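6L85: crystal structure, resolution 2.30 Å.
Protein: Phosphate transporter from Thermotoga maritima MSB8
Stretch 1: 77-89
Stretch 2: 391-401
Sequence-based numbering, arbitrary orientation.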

ATOM      1  N   VAL B  77      29.709   3.022  24.564  1.00 42.85           N
ATOM      2  CA  VAL B  77      30.201   1.676  24.266  1.00 48.78           C
ATOM      3  C   VAL B  77      29.418   0.632  25.060  1.00 49.63           C
ATOM      4  O   VAL B  77      29.083  -0.454  24.549  1.00 49.76           O
ATOM      5  CB  VAL B  77      31.714   1.591  24.546  1.00 51.14           C
ATOM      6  CG1 VAL B  77      32.021   1.906  26.019  1.00 46.42           C
ATOM      7  CG2 VAL B  77      32.261   0.226  24.152  1.00 52.38           C
ATOM      8  N   GLU B  78      29.090   0.957  26.315  1.00 46.89           N
ATOM      9  CA  GLU B  78      28.367   0.016  27.150  1.00 49.52           C
ATOM     10  C   GLU B  78      26.920  -0.113  26.688  1.00 47.05           C
ATOM     11  O   GLU B  78      26.354  -1.200  26.752  1.00 45.74           O
ATOM     12  CB  GLU B  78      28.441   0.437  28.625  1.00 53.70           C
ATOM     13  CG  GLU B  78      29.874   0.473  29.233  1.00 57.90           C
ATOM     14  CD  GLU B  78      30.736  -0.755  28.893  1.00 66.36           C
ATOM     15  OE1 GLU B  78      30.203  -1.885  28.778  1.00 66.38           O
ATOM     16  OE2 GLU B  78      31.967  -0.584  28.747  1.00 73.56           O
ATOM     17  N   LEU B  79      26.308   0.991  26.246  1.00 46.06           N
ATOM     18  CA  LEU B  79      24.980   0.929  25.656  1.00 46.16           C
ATOM     19  C   LEU B  79      24.963  -0.033  24.483  1.00 46.27           C
ATOM     20  O   LEU B  79      24.016  -0.807  24.310  1.00 43.72           O
ATOM     21  CB  LEU B  79      24.540   2.319  25.197  1.00 44.78           C
ATOM     22  CG  LEU B  79      23.245   2.275  24.387  1.00 44.54           C
ATOM     23  CD1 LEU B  79      22.124   1.718  25.255  1.00 49.25           C
ATOM     24  CD2 LEU B  79      22.878   3.631  23.856  1.00 41.23           C
ATOM     25  N   MET B  80      26.024  -0.014  23.688  1.00 41.39           N
ATOM     26  CA  MET B  80      26.109  -0.887  22.531  1.00 49.48           C
ATOM     27  C   MET B  80      26.172  -2.360  22.961  1.00 48.42           C
ATOM     28  O   MET B  80      25.404  -3.213  22.465  1.00 44.60           O
ATOM     29  CB  MET B  80      27.310  -0.401  21.695  1.00 44.86           C
ATOM     30  CG  MET B  80      28.136  -1.379  20.918  1.00 53.59           C
ATOM     31  SD  MET B  80      29.514  -0.422  20.189  1.00 58.77           S
ATOM     32  CE  MET B  80      28.635   0.499  18.931  1.00 50.29           C
ATOM     33  N   TYR B  81      27.015  -2.668  23.953  1.00 46.77           N
ATOM     34  CA  TYR B  81      27.059  -4.054  24.434  1.00 46.93           C
ATOM     35  C   TYR B  81      25.777  -4.450  25.185  1.00 46.36           C
ATOM     36  O   TYR B  81      25.356  -5.608  25.128  1.00 45.75           O
ATOM     37  CB  TYR B  81      28.301  -4.269  25.302  1.00 49.67           C
ATOM     38  CG  TYR B  81      29.594  -4.214  24.506  1.00 52.09           C
ATOM     39  CD1 TYR B  81      29.738  -4.950  23.341  1.00 56.80           C
ATOM     40  CD2 TYR B  81      30.654  -3.407  24.907  1.00 52.78           C
ATOM     41  CE1 TYR B  81      30.900  -4.895  22.595  1.00 58.43           C
ATOM     42  CE2 TYR B  81      31.825  -3.347  24.169  1.00 55.12           C
ATOM     43  CZ  TYR B  81      31.938  -4.094  23.012  1.00 61.38           C
ATOM     44  OH  TYR B  81      33.094  -4.058  22.257  1.00 71.17           O
ATOM     45  N   GLY B  82      25.121  -3.506  25.858  1.00 41.12           N
ATOM     46  CA  GLY B  82      23.868  -3.819  26.518  1.00 44.08           C
ATOM     47  C   GLY B  82      22.754  -4.133  25.537  1.00 44.85           C
ATOM     48  O   GLY B  82      21.955  -5.049  25.765  1.00 39.45           O
ATOM     49  N   ALA B  83      22.666  -3.357  24.449  1.00 40.87           N
ATOM     50  CA  ALA B  83      21.673  -3.632  23.416  1.00 42.70           C
ATOM     51  C   ALA B  83      21.860  -5.037  22.873  1.00 39.86           C
ATOM     52  O   ALA B  83      20.900  -5.815  22.776  1.00 41.86           O
ATOM     53  CB  ALA B  83      21.771  -2.589  22.298  1.00 39.34           C
ATOM     54  N   LEU B  84      23.108  -5.399  22.566  1.00 41.49           N
ATOM     55  CA  LEU B  84      23.360  -6.761  22.111  1.00 40.57           C
ATOM     56  C   LEU B  84      22.947  -7.795  23.156  1.00 44.13           C
ATOM     57  O   LEU B  84      22.336  -8.823  22.815  1.00 43.02           O
ATOM     58  CB  LEU B  84      24.829  -6.931  21.744  1.00 41.71           C
ATOM     59  CG  LEU B  84      25.335  -6.040  20.617  1.00 43.09           C
ATOM     60  CD1 LEU B  84      26.762  -6.436  20.310  1.00 46.20           C
ATOM     61  CD2 LEU B  84      24.466  -6.146  19.364  1.00 42.17           C
ATOM     62  N   SER B  85      23.281  -7.548  24.430  1.00 43.65           N
ATOM     63  CA  SER B  85      22.941  -8.494  25.497  1.00 39.98           C
ATOM     64  C   SER B  85      21.440  -8.703  25.589  1.00 42.73           C
ATOM     65  O   SER B  85      20.970  -9.841  25.708  1.00 46.57           O
ATOM     66  CB  SER B  85      23.493  -8.001  26.842  1.00 46.03           C
ATOM     67  OG  SER B  85      24.912  -8.097  26.857  1.00 52.60           O
ATOM     68  N   ALA B  86      20.676  -7.611  25.535  1.00 41.54           N
ATOM     69  CA  ALA B  86      19.222  -7.691  25.554  1.00 39.53           C
ATOM     70  C   ALA B  86      18.691  -8.500  24.369  1.00 42.63           C
ATOM     71  O   ALA B  86      17.787  -9.332  24.530  1.00 42.33           O
ATOM     72  CB  ALA B  86      18.629  -6.279  25.564  1.00 34.00           C
ATOM     73  N   LEU B  87      19.223  -8.252  23.165  1.00 38.78           N
ATOM     74  CA  LEU B  87      18.778  -9.015  21.992  1.00 41.74           C
ATOM     75  C   LEU B  87      19.030 -10.506  22.189  1.00 42.48           C
ATOM     76  O   LEU B  87      18.137 -11.331  21.965  1.00 37.87           O
ATOM     77  CB  LEU B  87      19.483  -8.527  20.713  1.00 37.02           C
ATOM     78  CG  LEU B  87      19.048  -7.212  20.030  1.00 43.38           C
ATOM     79  CD1 LEU B  87      20.033  -6.808  18.945  1.00 36.32           C
ATOM     80  CD2 LEU B  87      17.621  -7.265  19.440  1.00 36.98           C
ATOM     81  N   ILE B  88      20.249 -10.868  22.617  1.00 44.39           N
ATOM     82  CA  ILE B  88      20.580 -12.272  22.872  1.00 42.33           C
ATOM     83  C   ILE B  88      19.585 -12.891  23.852  1.00 46.33           C
ATOM     84  O   ILE B  88      19.016 -13.963  23.598  1.00 45.56           O
ATOM     85  CB  ILE B  88      22.018 -12.396  23.417  1.00 50.99           C
ATOM     86  CG1 ILE B  88      23.046 -11.998  22.359  1.00 57.10           C
ATOM     87  CG2 ILE B  88      22.279 -13.824  23.902  1.00 49.11           C
ATOM     88  CD1 ILE B  88      24.490 -12.348  22.739  1.00 58.12           C
ATOM     89  N   ALA B  89      19.351 -12.210  24.984  1.00 38.94           N
ATOM     90  CA  ALA B  89      18.564 -12.800  26.065  1.00 44.44           C
ATOM     91  C   ALA B  89      17.103 -12.950  25.671  1.00 42.88           C
ATOM     92  O   ALA B  89      16.479 -14.001  25.917  1.00 45.02           O
ATOM     93  CB  ALA B  89      18.683 -11.951  27.347  1.00 37.99           C
ATOM     94  N   ALA B 391      23.299 -11.329  33.008  1.00 49.82           N
ATOM     95  CA  ALA B 391      24.329 -12.360  32.977  1.00 48.69           C
ATOM     96  C   ALA B 391      25.143 -12.292  31.695  1.00 56.70           C
ATOM     97  O   ALA B 391      26.378 -12.376  31.728  1.00 56.39           O
ATOM     98  CB  ALA B 391      23.685 -13.737  33.129  1.00 55.06           C
ATOM     99  N   VAL B 392      24.470 -12.172  30.543  1.00 55.33           N
ATOM    100  CA  VAL B 392      25.198 -12.095  29.276  1.00 51.58           C
ATOM    101  C   VAL B 392      26.099 -10.869  29.261  1.00 53.76           C
ATOM    102  O   VAL B 392      27.247 -10.926  28.811  1.00 51.81           O
ATOM    103  CB  VAL B 392      24.227 -12.081  28.077  1.00 52.34           C
ATOM    104  CG1 VAL B 392      24.987 -11.740  26.788  1.00 49.95           C
ATOM    105  CG2 VAL B 392      23.520 -13.424  27.942  1.00 52.32           C
ATOM    106  N   TYR B 393      25.598  -9.743  29.767  1.00 51.68           N
ATOM    107  CA  TYR B 393      26.370  -8.513  29.717  1.00 52.05           C
ATOM    108  C   TYR B 393      27.617  -8.613  30.586  1.00 61.06           C
ATOM    109  O   TYR B 393      28.709  -8.234  30.155  1.00 59.87           O
ATOM    110  CB  TYR B 393      25.499  -7.340  30.153  1.00 49.37           C
ATOM    111  CG  TYR B 393      26.261  -6.041  30.236  1.00 55.97           C
ATOM    112  CD1 TYR B 393      26.803  -5.465  29.092  1.00 53.66           C
ATOM    113  CD2 TYR B 393      26.435  -5.385  31.455  1.00 56.67           C
ATOM    114  CE1 TYR B 393      27.497  -4.272  29.153  1.00 55.62           C
ATOM    115  CE2 TYR B 393      27.134  -4.183  31.528  1.00 54.20           C
ATOM    116  CZ  TYR B 393      27.666  -3.640  30.369  1.00 59.30           C
ATOM    117  OH  TYR B 393      28.360  -2.455  30.391  1.00 59.46           O
ATOM    118  N   TRP B 394      27.476  -9.131  31.812  1.00 60.73           N
ATOM    119  CA  TRP B 394      28.626  -9.255  32.705  1.00 63.04           C
ATOM    120  C   TRP B 394      29.627 -10.273  32.166  1.00 66.39           C
ATOM    121  O   TRP B 394      30.845 -10.028  32.160  1.00 69.87           O
ATOM    122  CB  TRP B 394      28.138  -9.638  34.105  1.00 67.02           C
ATOM    123  CG  TRP B 394      29.220 -10.003  35.083  1.00 73.50           C
ATOM    124  CD1 TRP B 394      29.869  -9.164  35.950  1.00 72.01           C
ATOM    125  CD2 TRP B 394      29.781 -11.308  35.290  1.00 72.43           C
ATOM    126  NE1 TRP B 394      30.797  -9.871  36.679  1.00 75.05           N
ATOM    127  CE2 TRP B 394      30.761 -11.188  36.295  1.00 75.52           C
ATOM    128  CE3 TRP B 394      29.544 -12.568  34.725  1.00 76.09           C
ATOM    129  CZ2 TRP B 394      31.491 -12.281  36.759  1.00 81.75           C
ATOM    130  CZ3 TRP B 394      30.284 -13.650  35.172  1.00 81.88           C
ATOM    131  CH2 TRP B 394      31.247 -13.498  36.180  1.00 83.50           C
ATOM    132  N   VAL B 395      29.128 -11.425  31.709  1.00 64.18           N
ATOM    133  CA  VAL B 395      29.984 -12.418  31.071  1.00 61.57           C
ATOM    134  C   VAL B 395      30.780 -11.766  29.942  1.00 70.14           C
ATOM    135  O   VAL B 395      32.016 -11.834  29.907  1.00 72.17           O
ATOM    136  CB  VAL B 395      29.127 -13.602  30.581  1.00 67.07           C
ATOM    137  CG1 VAL B 395      29.802 -14.364  29.463  1.00 65.37           C
ATOM    138  CG2 VAL B 395      28.797 -14.535  31.735  1.00 63.13           C
ATOM    139  N   LEU B 396      30.079 -11.081  29.034  1.00 69.94           N
ATOM    140  CA  LEU B 396      30.708 -10.346  27.939  1.00 67.82           C
ATOM    141  C   LEU B 396      31.785  -9.388  28.444  1.00 70.07           C
ATOM    142  O   LEU B 396      32.913  -9.369  27.934  1.00 72.90           O
ATOM    143  CB  LEU B 396      29.635  -9.560  27.183  1.00 64.15           C
ATOM    144  CG  LEU B 396      29.762  -9.404  25.687  1.00 67.37           C
ATOM    145  CD1 LEU B 396      30.127 -10.750  25.092  1.00 66.06           C
ATOM    146  CD2 LEU B 396      28.436  -8.889  25.140  1.00 62.96           C
ATOM    147  N   LYS B 397      31.430  -8.551  29.419  1.00 67.34           N
ATOM    148  CA  LYS B 397      32.365  -7.562  29.928  1.00 68.43           C
ATOM    149  C   LYS B 397      33.655  -8.229  30.372  1.00 73.97           C
ATOM    150  O   LYS B 397      34.757  -7.736  30.093  1.00 78.30           O
ATOM    151  CB  LYS B 397      31.727  -6.796  31.087  1.00 64.93           C
ATOM    152  CG  LYS B 397      31.900  -5.291  30.965  1.00 72.18           C
ATOM    153  CD  LYS B 397      31.046  -4.554  31.982  1.00 73.32           C
ATOM    154  CE  LYS B 397      31.816  -4.236  33.255  1.00 75.04           C
ATOM    155  NZ  LYS B 397      30.944  -3.507  34.242  1.00 78.06           N
ATOM    156  N   LEU B 398      33.532  -9.370  31.012  1.00 72.45           N
ATOM    157  CA  LEU B 398      34.689 -10.134  31.382  1.00 73.78           C
ATOM    158  C   LEU B 398      35.438 -10.569  30.153  1.00 75.51           C
ATOM    159  O   LEU B 398      36.531 -10.127  29.899  1.00 82.98           O
ATOM    160  CB  LEU B 398      34.273 -11.374  32.143  1.00 70.94           C
ATOM    161  CG  LEU B 398      33.813 -11.209  33.573  1.00 72.85           C
ATOM    162  CD1 LEU B 398      33.548 -12.558  34.196  1.00 74.88           C
ATOM    163  CD2 LEU B 398      34.861 -10.477  34.370  1.00 72.31           C
ATOM    164  N   ILE B 399      34.846 -11.462  29.395  1.00 71.54           N
ATOM    165  CA  ILE B 399      35.552 -12.102  28.285  1.00 73.01           C
ATOM    166  C   ILE B 399      36.310 -11.078  27.460  1.00 76.62           C
ATOM    167  O   ILE B 399      37.437 -11.330  27.003  1.00 81.47           O
ATOM    168  CB  ILE B 399      34.598 -12.909  27.394  1.00 74.22           C
ATOM    169  CG1 ILE B 399      33.909 -14.043  28.172  1.00 71.14           C
ATOM    170  CG2 ILE B 399      35.322 -13.614  26.288  1.00 72.51           C
ATOM    171  CD1 ILE B 399      32.618 -13.696  28.770  1.00 76.25           C
ATOM    172  N   LEU B 400      35.721  -9.902  27.272  1.00 79.42           N
ATOM    173  CA  LEU B 400      36.455  -8.832  26.613  1.00 77.22           C
ATOM    174  C   LEU B 400      37.676  -8.436  27.436  1.00 79.00           C
ATOM    175  O   LEU B 400      38.810  -8.460  26.941  1.00 82.81           O
ATOM    176  CB  LEU B 400      35.537  -7.621  26.380  1.00 76.44           C
ATOM    177  CG  LEU B 400      34.380  -7.803  25.389  1.00 76.28           C
ATOM    178  CD1 LEU B 400      33.807  -6.444  24.976  1.00 72.06           C
ATOM    179  CD2 LEU B 400      34.801  -8.606  24.164  1.00 71.62           C
ATOM    180  N   LYS B 401      37.470  -8.116  28.711  1.00 79.99           N
ATOM    181  CA  LYS B 401      38.558  -7.612  29.558  1.00 79.57           C
ATOM    182  C   LYS B 401      38.833  -8.508  30.767  1.00 80.97           C
ATOM    183  O   LYS B 401      39.843  -9.217  30.814  1.00 86.63           O
ATOM    184  CB  LYS B 401      38.240  -6.191  30.036  1.00 77.22           C
ATOM    185  CG  LYS B 401      37.296  -5.428  29.117  1.00 76.62           C
ATOM    186  CD  LYS B 401      37.992  -4.983  27.847  1.00 72.07           C
ATOM    187  CE  LYS B 401      37.141  -3.952  27.130  1.00 80.25           C
ATOM    188  NZ  LYS B 401      36.394  -3.118  28.123  1.00 74.88           N
TER

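Two helices from distant parts of one chain cross here at 131°, their axes coming within 8.8 Å, and the contact buries 481 Å² in all. Along stretch 1 the touching residues are Glu78, Tyr81, Gly82, Ser85 and Ile88, a three-and-four spacing that keeps one helical stripe against the partner.

Glu78 opens the stripe. Its CA-to-CB bond points sideways, but chi1 and chi2, both m, bring the carboxylate nearer the other helix, where Tyr393 OH donates a hydrogen bond to Glu78 OE1 at 2.5 Å. This is the only hydrogen bond between the stretches, and a short one. Tyr393 also starts sideways; its t rotamer lays the long ring along stretch 1, so that one residue reaches from Ser85 back to Glu78 and gives up 91 Å², the largest share of any residue.

Tyr81 points toward the partner and works in two directions. Its CB packs at the edge of the Tyr393 ring, 3.9 Å from Tyr393 CE1, while its own ring receives Leu400 CD1 over one face, a CH-pi contact with the methyl 4.0 Å from the ring centroid. Gly82 follows, with only backbone to offer: Gly82 N is 4.1 Å from Tyr393 CE1.

At Ser85 the backbones come nearest, its CA 5.4 Å from the CA of Tyr393. A small side chain suits such a spot: Ser85 OG sits 3.2 Å from Tyr393 CA and 3.6 Å from Val392 CG1. The hydroxyl is satisfied within its own helix, donating to Tyr81 O at 3.1 Å, so it can be buried here without a polar partner across the interface.

Ile88 closes the stripe with plain apolar packing, its CD1 4.1 Å from Val392 CG1. The rule is compact: a small serine on stretch 1 where the backbones come nearest, opposed by a tyrosine whose ring runs off along the helix to a polar end at Glu78.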